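Local structure of capsid (Human calicivirus NLV/Boxer/2001/US, 4RDL) at residues L255-P260 / R264-F269; V215-T220 / G294-I299. The protein forms the norovirus capsid, and its protruding (P) domain, the part described here, binds the histo-blood group glycan Lewis y. All blocks are in the same frame, centred on the assembly; numbering follows the deposited sequence.

Interaction 1: residues L255-P260 / R264-F269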
loop_
_atom_site.group_PDB
_atom_site.type_symbol
_atom_site.label_atom_id
_atom_site.label_comp_id
_atom_site.label_asym_id
_atom_site.label_seq_id
_atom_site.Cartn_x
_atom_site.Cartn_y
_atom_site.Cartn_z
ATOM N N LEU A 255 9.900 -18.880 -14.713
ATOM C CA LEU A 255 9.411 -18.988 -13.337
ATOM C C LEU A 255 8.597 -20.254 -13.168
ATOM O O LEU A 255 7.868 -20.658 -14.083
ATOM C CB LEU A 255 8.503 -17.813 -12.964
ATOM C CG LEU A 255 8.976 -16.401 -13.256
ATOM C CD1 LEU A 255 7.937 -15.430 -12.701
ATOM C CD2 LEU A 255 10.335 -16.155 -12.631
ATOM N N HIS A 256 8.715 -20.873 -11.996
ATOM C CA HIS A 256 7.777 -21.904 -11.594
ATOM C C HIS A 256 6.909 -21.349 -10.483
ATOM O O HIS A 256 7.403 -20.705 -9.559
ATOM C CB HIS A 256 8.500 -23.170 -11.146
ATOM C CG HIS A 256 9.065 -23.948 -12.282
ATOM N ND1 HIS A 256 9.756 -25.128 -12.108
ATOM C CD2 HIS A 256 9.028 -23.725 -13.618
ATOM C CE1 HIS A 256 10.125 -25.592 -13.286
ATOM N NE2 HIS A 256 9.689 -24.763 -14.220
ATOM N N TYR A 257 5.607 -21.569 -10.605
ATOM C CA TYR A 257 4.644 -21.191 -9.584
ATOM C C TYR A 257 4.455 -22.436 -8.741
ATOM O O TYR A 257 3.890 -23.436 -9.205
ATOM C CB TYR A 257 3.345 -20.764 -10.260
ATOM C CG TYR A 257 2.231 -20.308 -9.348
ATOM C CD1 TYR A 257 2.346 -19.139 -8.598
ATOM C CD2 TYR A 257 1.038 -21.021 -9.267
ATOM C CE1 TYR A 257 1.315 -18.709 -7.787
ATOM C CE2 TYR A 257 -0.005 -20.593 -8.447
ATOM C CZ TYR A 257 0.146 -19.439 -7.710
ATOM O OH TYR A 257 -0.879 -18.991 -6.901
ATOM N N VAL A 258 4.974 -22.395 -7.520
ATOM C CA VAL A 258 5.080 -23.606 -6.710
ATOM C C VAL A 258 4.184 -23.627 -5.476
ATOM O O VAL A 258 3.826 -22.579 -4.922
ATOM C CB VAL A 258 6.540 -23.877 -6.293
ATOM C CG1 VAL A 258 7.471 -23.766 -7.497
ATOM C CG2 VAL A 258 6.974 -22.939 -5.162
ATOM N N ASP A 259 3.832 -24.834 -5.051
ATOM C CA ASP A 259 3.095 -25.036 -3.811
ATOM C C ASP A 259 3.922 -24.455 -2.671
ATOM O O ASP A 259 5.110 -24.733 -2.574
ATOM C CB ASP A 259 2.865 -26.530 -3.591
ATOM C CG ASP A 259 2.039 -26.819 -2.359
ATOM O OD1 ASP A 259 0.830 -27.103 -2.505
ATOM O OD2 ASP A 259 2.593 -26.765 -1.241
ATOM N N PRO A 260 3.297 -23.637 -1.808
ATOM C CA PRO A 260 4.059 -22.906 -0.791
ATOM C C PRO A 260 4.648 -23.814 0.285
ATOM O O PRO A 260 5.557 -23.394 0.999
ATOM C CB PRO A 260 3.009 -21.978 -0.172
ATOM C CG PRO A 260 1.710 -22.691 -0.387
ATOM C CD PRO A 260 1.850 -23.364 -1.720
ATOM N N ARG A 264 6.462 -28.005 -4.922
ATOM C CA ARG A 264 6.170 -28.678 -6.178
ATOM C C ARG A 264 5.694 -27.663 -7.209
ATOM O O ARG A 264 4.882 -26.792 -6.900
ATOM C CB ARG A 264 5.091 -29.734 -5.961
ATOM C CG ARG A 264 4.892 -30.670 -7.130
ATOM C CD ARG A 264 3.886 -31.761 -6.785
ATOM N NE ARG A 264 2.510 -31.259 -6.741
ATOM C CZ ARG A 264 1.901 -30.805 -5.650
ATOM N NH1 ARG A 264 2.540 -30.782 -4.491
ATOM N NH2 ARG A 264 0.651 -30.372 -5.721
ATOM N N ASN A 265 6.194 -27.777 -8.430
ATOM C CA ASN A 265 5.776 -26.895 -9.512
ATOM C C ASN A 265 4.325 -27.131 -9.925
ATOM O O ASN A 265 3.930 -28.266 -10.227
ATOM C CB ASN A 265 6.695 -27.082 -10.722
ATOM C CG ASN A 265 6.320 -26.184 -11.877
ATOM O OD1 ASN A 265 5.928 -25.029 -11.682
ATOM N ND2 ASN A 265 6.421 -26.714 -13.092
ATOM N N LEU A 266 3.542 -26.055 -9.949
ATOM C CA LEU A 266 2.137 -26.109 -10.343
ATOM C C LEU A 266 1.899 -25.569 -11.754
ATOM O O LEU A 266 0.845 -25.807 -12.345
ATOM C CB LEU A 266 1.286 -25.307 -9.358
ATOM C CG LEU A 266 1.466 -25.669 -7.884
ATOM C CD1 LEU A 266 0.627 -24.750 -7.013
ATOM C CD2 LEU A 266 1.103 -27.121 -7.646
ATOM N N GLY A 267 2.872 -24.835 -12.284
ATOM C CA GLY A 267 2.743 -24.224 -13.595
ATOM C C GLY A 267 3.924 -23.338 -13.934
ATOM O O GLY A 267 4.475 -22.654 -13.064
ATOM N N GLU A 268 4.323 -23.353 -15.203
ATOM C CA GLU A 268 5.450 -22.545 -15.662
ATOM C C GLU A 268 5.001 -21.235 -16.282
ATOM O O GLU A 268 3.937 -21.166 -16.909
ATOM C CB GLU A 268 6.247 -23.293 -16.722
ATOM C CG GLU A 268 6.846 -24.603 -16.290
ATOM C CD GLU A 268 7.839 -25.083 -17.319
ATOM O OE1 GLU A 268 7.408 -25.356 -18.459
ATOM O OE2 GLU A 268 9.047 -25.132 -17.002
ATOM N N PHE A 269 5.842 -20.212 -16.141
ATOM C CA PHE A 269 5.586 -18.898 -16.722
ATOM C C PHE A 269 6.891 -18.346 -17.277
ATOM O O PHE A 269 7.968 -18.685 -16.790
ATOM C CB PHE A 269 5.052 -17.939 -15.646
ATOM C CG PHE A 269 3.731 -18.352 -15.067
ATOM C CD1 PHE A 269 2.553 -17.798 -15.538
ATOM C CD2 PHE A 269 3.662 -19.304 -14.058
ATOM C CE1 PHE A 269 1.330 -18.167 -15.006
ATOM C CE2 PHE A 269 2.437 -19.690 -13.531
ATOM C CZ PHE A 269 1.276 -19.116 -14.006
#
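Y257 lays its CB against the ring of F269, 3.6 Å from CE2, while the CB atoms of L255 and F269 stand 4.4 Å apart on the same face of the sheet. M36 and F296 pack against both Y257 and F269 and bury this side. On the other flank of Y257, CD2 of its ring lies 4.3 Å from L266 CB, an oblique approach. L255, Y257 and F269 line one face of a beta hairpin, strands 252-258 and 265-272. L255 and F269 form a regular antiparallel hydrogen-bonded pair, but at Y257 the second strand swells into a classic beta bulge: Y257 O takes the N-H of L266 (N to O 2.7 Å), whereas Y257 N gives its proton to G267 O. Near the turn, D259 N bonds to R264 O. N265 OD1 accepts G267 N, a residue of the bulge, in an Asx turn, 3.1 Å away and well above the amide plane. That amide also lies almost flat (14°) over one face of the H256 imidazole, with ND2 above the ring centre. With CG anti to the carbonyl carbon (chi1 -75°), the H256 side chain runs beside that of E268, pointing the same way, ring and carboxylate planes 54° apart. At the outer edge H256 NE2 donates to the anti lone pair of E268 OE2 (2.9 Å), a bent bond somewhat out of the ring plane; the same oxygen also bonds to Y306 OH.

Interaction 2: residues V215-T220 / G294-I299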
loop_
_atom_site.group_PDB
_atom_site.type_symbol
_atom_site.label_atom_id
_atom_site.label_comp_id
_atom_site.label_asym_id
_atom_site.label_seq_id
_atom_site.Cartn_x
_atom_site.Cartn_y
_atom_site.Cartn_z
ATOM N N VAL A 215 -0.267 -12.765 -18.830
ATOM C CA VAL A 215 -0.912 -13.045 -17.553
ATOM C C VAL A 215 -1.265 -11.756 -16.822
ATOM O O VAL A 215 -0.442 -10.848 -16.702
ATOM C CB VAL A 215 0.024 -13.889 -16.660
ATOM C CG1 VAL A 215 -0.577 -14.083 -15.272
ATOM C CG2 VAL A 215 0.320 -15.250 -17.334
ATOM N N TYR A 216 -2.502 -11.693 -16.346
ATOM C CA TYR A 216 -2.977 -10.583 -15.516
ATOM C C TYR A 216 -3.209 -11.048 -14.095
ATOM O O TYR A 216 -3.793 -12.110 -13.859
ATOM C CB TYR A 216 -4.270 -10.001 -16.089
ATOM C CG TYR A 216 -4.073 -9.467 -17.477
ATOM C CD1 TYR A 216 -3.487 -8.226 -17.677
ATOM C CD2 TYR A 216 -4.421 -10.224 -18.589
ATOM C CE1 TYR A 216 -3.284 -7.733 -18.939
ATOM C CE2 TYR A 216 -4.226 -9.739 -19.861
ATOM C CZ TYR A 216 -3.659 -8.489 -20.029
ATOM O OH TYR A 216 -3.457 -7.985 -21.293
ATOM N N PHE A 217 -2.713 -10.261 -13.152
ATOM C CA PHE A 217 -3.010 -10.468 -11.752
ATOM C C PHE A 217 -4.239 -9.648 -11.434
ATOM O O PHE A 217 -4.322 -8.481 -11.816
ATOM C CB PHE A 217 -1.797 -10.061 -10.919
ATOM C CG PHE A 217 -0.573 -10.844 -11.276
ATOM C CD1 PHE A 217 -0.330 -12.070 -10.676
ATOM C CD2 PHE A 217 0.292 -10.393 -12.261
ATOM C CE1 PHE A 217 0.768 -12.823 -11.042
ATOM C CE2 PHE A 217 1.393 -11.142 -12.633
ATOM C CZ PHE A 217 1.637 -12.351 -12.019
ATOM N N THR A 218 -5.199 -10.262 -10.745
ATOM C CA THR A 218 -6.504 -9.647 -10.527
ATOM C C THR A 218 -6.752 -9.314 -9.076
ATOM O O THR A 218 -6.260 -9.991 -8.165
ATOM C CB THR A 218 -7.650 -10.585 -10.975
ATOM O OG1 THR A 218 -7.636 -11.777 -10.178
ATOM C CG2 THR A 218 -7.506 -10.953 -12.454
ATOM N N SER A 219 -7.542 -8.256 -8.869
ATOM C CA SER A 219 -8.116 -7.954 -7.565
ATOM C C SER A 219 -9.580 -7.605 -7.722
ATOM O O SER A 219 -9.970 -6.906 -8.665
ATOM C CB SER A 219 -7.410 -6.759 -6.911
ATOM O OG SER A 219 -6.037 -7.026 -6.694
ATOM N N THR A 220 -10.387 -8.057 -6.772
ATOM C CA THR A 220 -11.759 -7.583 -6.690
ATOM C C THR A 220 -11.743 -6.181 -6.087
ATOM O O THR A 220 -11.145 -5.947 -5.038
ATOM C CB THR A 220 -12.626 -8.529 -5.857
ATOM O OG1 THR A 220 -12.687 -9.801 -6.520
ATOM C CG2 THR A 220 -14.029 -7.977 -5.725
ATOM N N GLY A 294 0.232 -19.826 -4.250
ATOM C CA GLY A 294 1.529 -20.314 -4.680
ATOM C C GLY A 294 2.588 -19.226 -4.634
ATOM O O GLY A 294 2.287 -18.041 -4.460
ATOM N N VAL A 295 3.834 -19.644 -4.816
ATOM C CA VAL A 295 4.987 -18.759 -4.768
ATOM C C VAL A 295 5.721 -18.848 -6.099
ATOM O O VAL A 295 6.010 -19.947 -6.565
ATOM C CB VAL A 295 5.945 -19.166 -3.624
ATOM C CG1 VAL A 295 7.210 -18.335 -3.668
ATOM C CG2 VAL A 295 5.250 -19.017 -2.266
ATOM N N PHE A 296 5.997 -17.708 -6.726
ATOM C CA PHE A 296 6.802 -17.712 -7.944
ATOM C C PHE A 296 8.268 -17.872 -7.577
ATOM O O PHE A 296 8.765 -17.213 -6.662
ATOM C CB PHE A 296 6.596 -16.445 -8.784
ATOM C CG PHE A 296 5.206 -16.298 -9.327
ATOM C CD1 PHE A 296 4.872 -16.852 -10.554
ATOM C CD2 PHE A 296 4.232 -15.608 -8.613
ATOM C CE1 PHE A 296 3.594 -16.733 -11.065
ATOM C CE2 PHE A 296 2.946 -15.487 -9.115
ATOM C CZ PHE A 296 2.628 -16.053 -10.346
ATOM N N VAL A 297 8.950 -18.760 -8.299
ATOM C CA VAL A 297 10.373 -18.983 -8.105
ATOM C C VAL A 297 11.105 -18.886 -9.442
ATOM O O VAL A 297 10.750 -19.559 -10.414
ATOM C CB VAL A 297 10.647 -20.372 -7.488
ATOM C CG1 VAL A 297 12.142 -20.585 -7.286
ATOM C CG2 VAL A 297 9.903 -20.534 -6.173
ATOM N N PHE A 298 12.125 -18.039 -9.493
ATOM C CA PHE A 298 12.994 -17.960 -10.656
ATOM C C PHE A 298 13.846 -19.226 -10.805
ATOM O O PHE A 298 14.592 -19.602 -9.896
ATOM C CB PHE A 298 13.884 -16.721 -10.557
ATOM C CG PHE A 298 14.923 -16.630 -11.637
ATOM C CD1 PHE A 298 14.553 -16.502 -12.967
ATOM C CD2 PHE A 298 16.275 -16.658 -11.321
ATOM C CE1 PHE A 298 15.511 -16.406 -13.967
ATOM C CE2 PHE A 298 17.242 -16.565 -12.312
ATOM C CZ PHE A 298 16.858 -16.440 -13.638
ATOM N N ILE A 299 13.710 -19.878 -11.956
ATOM C CA ILE A 299 14.460 -21.095 -12.268
ATOM C C ILE A 299 15.746 -20.756 -13.016
ATOM O O ILE A 299 16.843 -21.097 -12.569
ATOM C CB ILE A 299 13.612 -22.069 -13.121
ATOM C CG1 ILE A 299 12.295 -22.395 -12.409
ATOM C CG2 ILE A 299 14.409 -23.330 -13.465
ATOM C CD1 ILE A 299 12.473 -22.961 -11.012
#
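S219 OG is hydrogen-bonded to L32 O and N26 ND2, and weakly to M31 O, on the strand that also carries F217, whose ring meets F296 across the contact. The contact itself is purely apolar and rests on those two rings. CZ of F296 sits 3.8 Å from CE1 of F217, with F296 CE2 almost as near to that atom at 3.9 Å and F217 CZ a little further back, 4.2 Å from F296 CZ. The approach is unequal: F296 CZ arrives at the edge of the F217 ring, in its plane, whereas F217 CE1 comes to the F296 ring obliquely. The planes stand at 78° with the centroids 6.0 Å apart, a steep oblique pair in van der Waals contact through F296 CZ and F217 CE1. Both backbones stay well back, the CA atoms of F217 and F296 being 12.8 Å apart, and the two side chains bridge that distance from opposite directions. In each, CB already points to the other strand, and CG anti to the carbonyl carbon (chi1 -59° in F217, -65° in F296) carries the ring on toward its partner.

The pair joins two non-adjacent strands of the antiparallel sheet across the buried interior of what is, in norovirus P domains, the P1 subdomain. Strands 213-220 and 295-302 are not paired with each other; the path between them through the sheet runs by way of 276-279, 265-272 and 252-258. M277, on the first of these, touches both rings. On the F217 side, the CG1 methyl of V215 covers one ring face from 4.3 Å above its plane, offset toward the rim. Further along the same strand, T220 packs on P124 of the second subunit.

In the fold
Both contacts belong to one curled sheet, and their centres lie about 10 Å apart. Interaction 1 joins neighbouring strands of a hairpin near the rim of the domain, and its chemistry is mixed: backbone bonds throughout, a buried aromatic face, and a partly exposed polar face. Interaction 2 is wholly buried and spans strands that share no backbone bond. The two meet along 252-258 and 295-302, where H256 O with V297 N and V258 N with V295 O are probable hydrogen bonds. F296 ties them together: its ring meets F217 in interaction 2 and also packs on Y257 and F269 of interaction 1. In sequence, both strands of the hairpin fall between the two segments of interaction 2.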